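Exodeoxyribonuclease III (Archaeoglobus fulgidus, PDB 2VOA) probably acts as a metal-dependent AP endonuclease in DNA repair, cutting the DNA backbone at abasic sites, with likely 3'-5' exonuclease activity. Local coordinates at residues A[12-23]-A[42-53]. The protein carries 1 engineered substitution. Numbering follows the deposited sequence.
Sequences IRSRLHIVIPWL and KFPEADFHRIGY. With nucleotides of chain C.
Phe48, whose ring packs against helix 16-23, has a carbonyl oxygen gripped twice: Phe48 O accepts from Tyr53 N at 2.9 Å and from Ile51 N at 3.2 Å. The first bond belongs to a Schellman motif ending helix 45-49, where Gly52 suits the positive phi. The turn brings Ile51 and Tyr53 beside Phe48, facing the other helix.

Helix 16-23 packs beside helix 45-49 with their axes 22° from parallel, joined by apolar contacts and no hydrogen bond. Phe48 is the knob, its flat ring filling a hole among the aliphatic Leu16, Val19, Ile20 and Leu23 and offering a face to Ile20. Ile20 CD1 stands almost over the ring centre, 4.0 Å from the centroid and 8° off the normal, a CH-pi contact, while Ile12 CD1 comes to the ring edge. Leu23 divides its branches: CD1 lies 3.7 Å from Phe48 CE2, and CD2 sits over a face of Tyr53, whose hydroxyl is held by the Pro28 carbonyl. Ile51 also uses two branches: CG2, anti to the carbonyl carbon, meets Ile20 CG2, while CG1 carries CD1 to 3.6 Å from Leu23 CB. At the other end, rigid Pro44 packs against Ile12 and Leu16. Leu16 CD1 also borders Asp47 OD1.

Just before the helix, Ser14 OG, a small hydroxyl, bonds OP1 of DG4 of chain C at 2.7 Å. Arg15 NH1 donates to OP1 of DG3 of chain C at 3.0 Å, the phosphorus lying in the guanidinium plane; bonds to the carbonyls of Val9, Asn10 and Lys244 fix its rotation.

In this DNase I-like fold, both segments lie over the sheet, Val19 and Leu23 on Leu31, Phe48 on Met33. The chemistry is thus divided: packed hydrocarbon side chains join the helices, and Ser14 and Arg15 bond two successive DNA phosphates.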
ATOM      1  N   ILE A  12      12.351  -0.602   4.704  1.00 28.49           N
ATOM      2  CA  ILE A  12      12.930  -1.202   3.497  1.00 28.44           C
ATOM      3  C   ILE A  12      11.899  -2.080   2.766  1.00 27.97           C
ATOM      4  O   ILE A  12      11.835  -2.069   1.527  1.00 27.04           O
ATOM      5  CB  ILE A  12      14.278  -1.934   3.765  1.00 28.96           C
ATOM      6  CG1 ILE A  12      14.954  -2.392   2.459  1.00 29.51           C
ATOM      7  CG2 ILE A  12      14.106  -3.086   4.753  1.00 29.72           C
ATOM      8  CD1 ILE A  12      15.162  -1.307   1.405  1.00 29.04           C
ATOM      9  N   ARG A  13      11.089  -2.811   3.524  1.00 28.35           N
ATOM     10  CA  ARG A  13      10.101  -3.720   2.913  1.00 29.70           C
ATOM     11  C   ARG A  13       9.016  -2.963   2.137  1.00 29.84           C
ATOM     12  O   ARG A  13       8.381  -3.517   1.233  1.00 30.66           O
ATOM     13  CB  ARG A  13       9.490  -4.642   3.963  1.00 29.90           C
ATOM     14  CG  ARG A  13      10.402  -5.774   4.425  1.00 31.43           C
ATOM     15  CD  ARG A  13       9.761  -6.508   5.607  1.00 34.80           C
ATOM     16  NE  ARG A  13       9.545  -5.541   6.686  1.00 36.80           N
ATOM     17  CZ  ARG A  13       8.959  -5.787   7.856  1.00 36.05           C
ATOM     18  NH1 ARG A  13       8.498  -7.008   8.174  1.00 33.55           N
ATOM     19  NH2 ARG A  13       8.849  -4.786   8.713  1.00 31.93           N
ATOM     20  N   SER A  14       8.832  -1.691   2.481  1.00 30.15           N
ATOM     21  CA  SER A  14       7.901  -0.803   1.770  1.00 30.62           C
ATOM     22  C   SER A  14       8.591   0.118   0.748  1.00 30.18           C
ATOM     23  O   SER A  14       7.931   0.975   0.166  1.00 30.82           O
ATOM     24  CB  SER A  14       7.101   0.039   2.762  1.00 30.48           C
ATOM     25  OG  SER A  14       6.136  -0.764   3.415  1.00 33.84           O
ATOM     26  N   ARG A  15       9.893  -0.078   0.509  1.00 29.24           N
ATOM     27  CA  ARG A  15      10.667   0.817  -0.373  1.00 28.75           C
ATOM     28  C   ARG A  15      11.560   0.112  -1.405  1.00 28.61           C
ATOM     29  O   ARG A  15      12.358   0.770  -2.097  1.00 28.49           O
ATOM     30  CB  ARG A  15      11.501   1.811   0.459  1.00 29.39           C
ATOM     31  CG  ARG A  15      11.598   3.246  -0.137  1.00 28.80           C
ATOM     32  CD  ARG A  15      10.216   3.932  -0.170  1.00 29.34           C
ATOM     33  NE  ARG A  15       9.673   4.046   1.188  1.00 29.34           N
ATOM     34  CZ  ARG A  15       8.408   4.296   1.493  1.00 29.40           C
ATOM     35  NH1 ARG A  15       7.506   4.475   0.537  1.00 29.38           N
ATOM     36  NH2 ARG A  15       8.045   4.363   2.777  1.00 29.34           N
ATOM     37  N   LEU A  16      11.430  -1.212  -1.519  1.00 28.68           N
ATOM     38  CA  LEU A  16      12.223  -1.958  -2.512  1.00 29.22           C
ATOM     39  C   LEU A  16      11.948  -1.483  -3.938  1.00 29.06           C
ATOM     40  O   LEU A  16      12.845  -1.503  -4.795  1.00 28.77           O
ATOM     41  CB  LEU A  16      11.986  -3.470  -2.393  1.00 29.02           C
ATOM     42  CG  LEU A  16      12.509  -4.147  -1.116  1.00 29.13           C
ATOM     43  CD1 LEU A  16      12.013  -5.582  -1.036  1.00 29.73           C
ATOM     44  CD2 LEU A  16      14.051  -4.095  -1.017  1.00 31.55           C
ATOM     45  N   HIS A  17      10.721  -1.037  -4.190  1.00 27.89           N
ATOM     46  CA  HIS A  17      10.355  -0.553  -5.519  1.00 29.03           C
ATOM     47  C   HIS A  17      11.127   0.721  -5.884  1.00 28.88           C
ATOM     48  O   HIS A  17      11.148   1.101  -7.063  1.00 29.84           O
ATOM     49  CB  HIS A  17       8.849  -0.298  -5.610  1.00 28.51           C
ATOM     50  CG  HIS A  17       8.393   0.862  -4.782  1.00 29.11           C
ATOM     51  ND1 HIS A  17       8.243   0.789  -3.412  1.00 29.08           N
ATOM     52  CD2 HIS A  17       8.086   2.134  -5.128  1.00 29.02           C
ATOM     53  CE1 HIS A  17       7.843   1.964  -2.953  1.00 29.24           C
ATOM     54  NE2 HIS A  17       7.734   2.795  -3.977  1.00 27.41           N
ATOM     55  N   ILE A  18      11.719   1.379  -4.878  1.00 28.66           N
ATOM     56  CA  ILE A  18      12.584   2.538  -5.081  1.00 28.67           C
ATOM     57  C   ILE A  18      14.044   2.094  -5.050  1.00 28.90           C
ATOM     58  O   ILE A  18      14.795   2.378  -5.968  1.00 29.29           O
ATOM     59  CB  ILE A  18      12.409   3.643  -3.963  1.00 28.94           C
ATOM     60  CG1 ILE A  18      10.975   4.192  -3.933  1.00 30.39           C
ATOM     61  CG2 ILE A  18      13.407   4.776  -4.166  1.00 29.57           C
ATOM     62  CD1 ILE A  18      10.535   4.863  -5.226  1.00 28.71           C
ATOM     63  N   VAL A  19      14.431   1.402  -3.978  1.00 28.21           N
ATOM     64  CA  VAL A  19      15.860   1.167  -3.681  1.00 28.16           C
ATOM     65  C   VAL A  19      16.494   0.286  -4.760  1.00 28.43           C
ATOM     66  O   VAL A  19      17.575   0.582  -5.270  1.00 28.65           O
ATOM     67  CB  VAL A  19      16.038   0.519  -2.292  1.00 27.96           C
ATOM     68  CG1 VAL A  19      17.494   0.051  -2.072  1.00 28.62           C
ATOM     69  CG2 VAL A  19      15.591   1.487  -1.199  1.00 29.01           C
ATOM     70  N   ILE A  20      15.819  -0.803  -5.105  1.00 28.01           N
ATOM     71  CA  ILE A  20      16.396  -1.753  -6.062  1.00 28.19           C
ATOM     72  C   ILE A  20      16.626  -1.114  -7.460  1.00 27.74           C
ATOM     73  O   ILE A  20      17.754  -1.148  -7.965  1.00 28.38           O
ATOM     74  CB  ILE A  20      15.616  -3.102  -6.080  1.00 27.39           C
ATOM     75  CG1 ILE A  20      15.623  -3.755  -4.677  1.00 27.18           C
ATOM     76  CG2 ILE A  20      16.167  -4.077  -7.167  1.00 27.88           C
ATOM     77  CD1 ILE A  20      17.038  -3.973  -4.062  1.00 28.38           C
ATOM     78  N   PRO A  21      15.589  -0.498  -8.067  1.00 28.43           N
ATOM     79  CA  PRO A  21      15.846   0.230  -9.336  1.00 28.81           C
ATOM     80  C   PRO A  21      16.889   1.363  -9.190  1.00 29.28           C
ATOM     81  O   PRO A  21      17.674   1.631 -10.127  1.00 29.51           O
ATOM     82  CB  PRO A  21      14.474   0.818  -9.679  1.00 29.22           C
ATOM     83  CG  PRO A  21      13.493  -0.131  -9.030  1.00 29.50           C
ATOM     84  CD  PRO A  21      14.149  -0.489  -7.724  1.00 28.27           C
ATOM     85  N   TRP A  22      16.903   2.022  -8.031  1.00 28.21           N
ATOM     86  CA  TRP A  22      17.852   3.107  -7.822  1.00 28.75           C
ATOM     87  C   TRP A  22      19.291   2.549  -7.844  1.00 28.50           C
ATOM     88  O   TRP A  22      20.173   3.146  -8.457  1.00 28.67           O
ATOM     89  CB  TRP A  22      17.536   3.879  -6.531  1.00 28.56           C
ATOM     90  CG  TRP A  22      18.354   5.132  -6.388  1.00 28.76           C
ATOM     91  CD1 TRP A  22      18.028   6.387  -6.839  1.00 29.44           C
ATOM     92  CD2 TRP A  22      19.638   5.240  -5.787  1.00 29.27           C
ATOM     93  NE1 TRP A  22      19.047   7.274  -6.554  1.00 29.01           N
ATOM     94  CE2 TRP A  22      20.036   6.603  -5.883  1.00 30.54           C
ATOM     95  CE3 TRP A  22      20.490   4.327  -5.148  1.00 31.65           C
ATOM     96  CZ2 TRP A  22      21.266   7.068  -5.370  1.00 30.33           C
ATOM     97  CZ3 TRP A  22      21.715   4.792  -4.630  1.00 30.02           C
ATOM     98  CH2 TRP A  22      22.090   6.148  -4.767  1.00 31.44           C
ATOM     99  N   LEU A  23      19.512   1.396  -7.200  1.00 29.30           N
ATOM    100  CA  LEU A  23      20.834   0.737  -7.222  1.00 29.61           C
ATOM    101  C   LEU A  23      21.218   0.301  -8.640  1.00 30.11           C
ATOM    102  O   LEU A  23      22.365   0.454  -9.066  1.00 29.27           O
ATOM    103  CB  LEU A  23      20.892  -0.461  -6.261  1.00 29.35           C
ATOM    104  CG  LEU A  23      20.999  -0.123  -4.769  1.00 29.91           C
ATOM    105  CD1 LEU A  23      20.735  -1.346  -3.927  1.00 30.56           C
ATOM    106  CD2 LEU A  23      22.361   0.475  -4.435  1.00 27.70           C
ATOM    107  N   LYS A  42      13.775 -11.010   8.893  1.00 30.54           N
ATOM    108  CA  LYS A  42      12.831 -10.611   7.840  1.00 31.06           C
ATOM    109  C   LYS A  42      13.433  -9.573   6.873  1.00 31.09           C
ATOM    110  O   LYS A  42      12.746  -9.048   5.983  1.00 31.57           O
ATOM    111  CB  LYS A  42      11.535 -10.067   8.446  1.00 30.95           C
ATOM    112  CG  LYS A  42      10.730 -11.070   9.250  1.00 31.35           C
ATOM    113  CD  LYS A  42       9.370 -10.510   9.616  1.00 33.15           C
ATOM    114  CE  LYS A  42       8.554 -11.544  10.390  1.00 34.36           C
ATOM    115  NZ  LYS A  42       7.129 -11.142  10.597  1.00 37.13           N
ATOM    116  N   PHE A  43      14.715  -9.277   7.025  1.00 30.62           N
ATOM    117  CA  PHE A  43      15.327  -8.322   6.091  1.00 30.30           C
ATOM    118  C   PHE A  43      15.306  -8.942   4.682  1.00 30.54           C
ATOM    119  O   PHE A  43      15.662 -10.106   4.518  1.00 30.30           O
ATOM    120  CB  PHE A  43      16.744  -7.928   6.500  1.00 30.57           C
ATOM    121  CG  PHE A  43      17.315  -6.806   5.672  1.00 29.87           C
ATOM    122  CD1 PHE A  43      17.272  -5.477   6.137  1.00 30.99           C
ATOM    123  CD2 PHE A  43      17.857  -7.064   4.419  1.00 31.92           C
ATOM    124  CE1 PHE A  43      17.781  -4.454   5.371  1.00 31.83           C
ATOM    125  CE2 PHE A  43      18.362  -6.045   3.646  1.00 31.37           C
ATOM    126  CZ  PHE A  43      18.318  -4.740   4.115  1.00 32.39           C
ATOM    127  N   PRO A  44      14.854  -8.172   3.670  1.00 30.67           N
ATOM    128  CA  PRO A  44      14.770  -8.701   2.291  1.00 30.84           C
ATOM    129  C   PRO A  44      16.148  -8.782   1.564  1.00 31.05           C
ATOM    130  O   PRO A  44      16.384  -8.073   0.572  1.00 30.43           O
ATOM    131  CB  PRO A  44      13.833  -7.698   1.605  1.00 30.25           C
ATOM    132  CG  PRO A  44      14.160  -6.356   2.304  1.00 28.80           C
ATOM    133  CD  PRO A  44      14.385  -6.765   3.761  1.00 30.88           C
ATOM    134  N   GLU A  45      17.040  -9.657   2.029  1.00 31.37           N
ATOM    135  CA  GLU A  45      18.393  -9.694   1.461  1.00 31.87           C
ATOM    136  C   GLU A  45      18.474 -10.212   0.028  1.00 31.01           C
ATOM    137  O   GLU A  45      19.337  -9.774  -0.742  1.00 30.91           O
ATOM    138  CB  GLU A  45      19.425 -10.383   2.372  1.00 32.73           C
ATOM    139  CG  GLU A  45      19.058 -11.706   2.939  1.00 36.24           C
ATOM    140  CD  GLU A  45      20.296 -12.547   3.236  1.00 39.83           C
ATOM    141  OE1 GLU A  45      20.209 -13.773   3.063  1.00 43.72           O
ATOM    142  OE2 GLU A  45      21.360 -11.983   3.602  1.00 39.95           O
ATOM    143  N   ALA A  46      17.565 -11.123  -0.324  1.00 30.03           N
ATOM    144  CA  ALA A  46      17.539 -11.740  -1.654  1.00 29.87           C
ATOM    145  C   ALA A  46      17.355 -10.687  -2.745  1.00 30.00           C
ATOM    146  O   ALA A  46      17.964 -10.785  -3.808  1.00 29.11           O
ATOM    147  CB  ALA A  46      16.447 -12.796  -1.724  1.00 30.21           C
ATOM    148  N   ASP A  47      16.556  -9.655  -2.453  1.00 30.12           N
ATOM    149  CA  ASP A  47      16.276  -8.586  -3.417  1.00 30.09           C
ATOM    150  C   ASP A  47      17.563  -7.844  -3.802  1.00 29.27           C
ATOM    151  O   ASP A  47      17.692  -7.355  -4.925  1.00 29.49           O
ATOM    152  CB  ASP A  47      15.260  -7.586  -2.847  1.00 30.84           C
ATOM    153  CG  ASP A  47      13.902  -8.195  -2.627  1.00 33.35           C
ATOM    154  OD1 ASP A  47      12.981  -7.861  -3.406  1.00 37.87           O
ATOM    155  OD2 ASP A  47      13.747  -9.013  -1.691  1.00 36.74           O
ATOM    156  N   PHE A  48      18.499  -7.760  -2.860  1.00 28.79           N
ATOM    157  CA  PHE A  48      19.803  -7.125  -3.110  1.00 28.34           C
ATOM    158  C   PHE A  48      20.743  -8.071  -3.841  1.00 28.14           C
ATOM    159  O   PHE A  48      21.420  -7.668  -4.781  1.00 28.14           O
ATOM    160  CB  PHE A  48      20.423  -6.684  -1.802  1.00 28.55           C
ATOM    161  CG  PHE A  48      19.728  -5.513  -1.185  1.00 28.95           C
ATOM    162  CD1 PHE A  48      18.618  -5.702  -0.350  1.00 28.92           C
ATOM    163  CD2 PHE A  48      20.180  -4.225  -1.437  1.00 31.02           C
ATOM    164  CE1 PHE A  48      17.972  -4.592   0.235  1.00 28.86           C
ATOM    165  CE2 PHE A  48      19.539  -3.114  -0.874  1.00 29.50           C
ATOM    166  CZ  PHE A  48      18.431  -3.303  -0.034  1.00 29.76           C
ATOM    167  N   HIS A  49      20.794  -9.321  -3.390  1.00 28.09           N
ATOM    168  CA  HIS A  49      21.629 -10.335  -4.050  1.00 28.54           C
ATOM    169  C   HIS A  49      21.304 -10.436  -5.540  1.00 28.51           C
ATOM    170  O   HIS A  49      22.203 -10.562  -6.379  1.00 28.90           O
ATOM    171  CB  HIS A  49      21.415 -11.722  -3.458  1.00 29.25           C
ATOM    172  CG  HIS A  49      21.890 -11.879  -2.052  1.00 30.72           C
ATOM    173  ND1 HIS A  49      22.603 -10.913  -1.380  1.00 33.52           N
ATOM    174  CD2 HIS A  49      21.787 -12.931  -1.205  1.00 31.82           C
ATOM    175  CE1 HIS A  49      22.878 -11.344  -0.161  1.00 33.52           C
ATOM    176  NE2 HIS A  49      22.396 -12.567  -0.031  1.00 35.64           N
ATOM    177  N   ARG A  50      20.013 -10.403  -5.862  1.00 28.60           N
ATOM    178  CA  ARG A  50      19.568 -10.609  -7.246  1.00 29.14           C
ATOM    179  C   ARG A  50      20.048  -9.514  -8.223  1.00 28.89           C
ATOM    180  O   ARG A  50      20.108  -9.726  -9.431  1.00 27.98           O
ATOM    181  CB  ARG A  50      18.051 -10.844  -7.305  1.00 29.56           C
ATOM    182  CG  ARG A  50      17.629 -12.133  -6.563  1.00 30.65           C
ATOM    183  CD  ARG A  50      16.107 -12.300  -6.539  0.50 29.70           C
ATOM    184  NE  ARG A  50      15.395 -11.029  -6.392  0.50 32.10           N
ATOM    185  CZ  ARG A  50      14.173 -10.897  -5.881  0.50 30.84           C
ATOM    186  NH1 ARG A  50      13.506 -11.961  -5.443  0.50 30.41           N
ATOM    187  NH2 ARG A  50      13.615  -9.698  -5.813  0.50 28.87           N
ATOM    188  N   ILE A  51      20.412  -8.349  -7.690  1.00 29.72           N
ATOM    189  CA  ILE A  51      20.999  -7.290  -8.510  1.00 29.20           C
ATOM    190  C   ILE A  51      22.501  -7.107  -8.219  1.00 29.72           C
ATOM    191  O   ILE A  51      23.094  -6.094  -8.601  1.00 30.17           O
ATOM    192  CB  ILE A  51      20.203  -5.951  -8.405  1.00 30.00           C
ATOM    193  CG1 ILE A  51      20.161  -5.420  -6.959  1.00 28.84           C
ATOM    194  CG2 ILE A  51      18.789  -6.141  -8.954  1.00 30.90           C
ATOM    195  CD1 ILE A  51      20.059  -3.923  -6.886  1.00 31.14           C
ATOM    196  N   GLY A  52      23.098  -8.090  -7.545  1.00 28.94           N
ATOM    197  CA  GLY A  52      24.548  -8.153  -7.397  1.00 28.65           C
ATOM    198  C   GLY A  52      25.094  -7.340  -6.228  1.00 29.09           C
ATOM    199  O   GLY A  52      26.265  -6.952  -6.235  1.00 29.77           O
ATOM    200  N   TYR A  53      24.253  -7.101  -5.227  1.00 28.83           N
ATOM    201  CA  TYR A  53      24.687  -6.406  -4.003  1.00 28.54           C
ATOM    202  C   TYR A  53      24.736  -7.317  -2.781  1.00 29.27           C
ATOM    203  O   TYR A  53      23.785  -8.048  -2.496  1.00 29.67           O
ATOM    204  CB  TYR A  53      23.798  -5.183  -3.715  1.00 27.84           C
ATOM    205  CG  TYR A  53      24.214  -3.979  -4.525  1.00 26.87           C
ATOM    206  CD1 TYR A  53      23.805  -3.824  -5.857  1.00 28.74           C
ATOM    207  CD2 TYR A  53      25.055  -3.010  -3.964  1.00 26.64           C
ATOM    208  CE1 TYR A  53      24.212  -2.719  -6.619  1.00 27.54           C
ATOM    209  CE2 TYR A  53      25.465  -1.884  -4.724  1.00 29.20           C
ATOM    210  CZ  TYR A  53      25.039  -1.758  -6.035  1.00 28.88           C
ATOM    211  OH  TYR A  53      25.456  -0.654  -6.759  1.00 27.97           O
TER
ATOM    212  P    DG C   3       4.163   4.649   2.790  1.00 28.92           P
ATOM    213  OP1  DG C   3       4.873   5.273   1.650  1.00 30.83           O
ATOM    214  OP2  DG C   3       2.906   3.871   2.569  1.00 29.16           O
ATOM    215  O5'  DG C   3       5.150   3.686   3.582  1.00 29.68           O
ATOM    216  C5'  DG C   3       4.743   2.820   4.621  1.00 30.61           C
ATOM    217  C4'  DG C   3       5.724   3.008   5.755  1.00 32.14           C
ATOM    218  O4'  DG C   3       5.549   4.321   6.347  1.00 31.23           O
ATOM    219  C3'  DG C   3       5.563   2.022   6.896  1.00 30.64           C
ATOM    220  O3'  DG C   3       6.284   0.853   6.617  1.00 30.97           O
ATOM    221  C2'  DG C   3       6.189   2.814   8.043  1.00 31.44           C
ATOM    222  C1'  DG C   3       5.569   4.168   7.764  1.00 30.59           C
ATOM    223  N9   DG C   3       4.223   4.397   8.319  1.00 31.49           N
ATOM    224  C8   DG C   3       3.045   4.542   7.619  1.00 31.09           C
ATOM    225  N7   DG C   3       1.997   4.745   8.368  1.00 31.45           N
ATOM    226  C5   DG C   3       2.497   4.736   9.664  1.00 30.07           C
ATOM    227  C6   DG C   3       1.821   4.910  10.907  1.00 30.39           C
ATOM    228  O6   DG C   3       0.613   5.121  11.091  1.00 30.59           O
ATOM    229  N1   DG C   3       2.696   4.822  11.994  1.00 30.74           N
ATOM    230  C2   DG C   3       4.056   4.608  11.880  1.00 30.64           C
ATOM    231  N2   DG C   3       4.749   4.550  13.024  1.00 30.71           N
ATOM    232  N3   DG C   3       4.700   4.439  10.714  1.00 30.47           N
ATOM    233  C4   DG C   3       3.866   4.525   9.649  1.00 30.40           C
ATOM    234  P    DG C   4       5.603  -0.599   6.685  1.00 29.18           P
ATOM    235  OP1  DG C   4       6.502  -1.522   5.959  1.00 26.98           O
ATOM    236  OP2  DG C   4       4.174  -0.485   6.287  1.00 30.64           O
ATOM    237  O5'  DG C   4       5.647  -0.978   8.235  1.00 29.83           O
ATOM    238  C5'  DG C   4       6.901  -0.994   8.933  1.00 30.73           C
ATOM    239  C4'  DG C   4       6.710  -0.719  10.415  1.00 28.99           C
ATOM    240  O4'  DG C   4       6.152   0.595  10.591  1.00 28.63           O
ATOM    241  C3'  DG C   4       5.736  -1.645  11.141  1.00 27.26           C
ATOM    242  O3'  DG C   4       6.413  -2.821  11.517  1.00 27.67           O
ATOM    243  C2'  DG C   4       5.387  -0.785  12.362  1.00 27.29           C
ATOM    244  C1'  DG C   4       5.272   0.596  11.711  1.00 28.59           C
ATOM    245  N9   DG C   4       3.902   0.944  11.295  1.00 27.43           N
ATOM    246  C8   DG C   4       3.394   1.030  10.013  1.00 27.84           C
ATOM    247  N7   DG C   4       2.134   1.381   9.966  1.00 27.94           N
ATOM    248  C5   DG C   4       1.754   1.531  11.314  1.00 28.01           C
ATOM    249  C6   DG C   4       0.508   1.890  11.919  1.00 29.14           C
ATOM    250  O6   DG C   4      -0.575   2.154  11.360  1.00 29.84           O
ATOM    251  N1   DG C   4       0.562   1.913  13.321  1.00 28.69           N
ATOM    252  C2   DG C   4       1.707   1.642  14.055  1.00 28.68           C
ATOM    253  N2   DG C   4       1.608   1.712  15.398  1.00 27.56           N
ATOM    254  N3   DG C   4       2.874   1.306  13.498  1.00 28.42           N
ATOM    255  C4   DG C   4       2.839   1.277  12.132  1.00 28.22           C
TER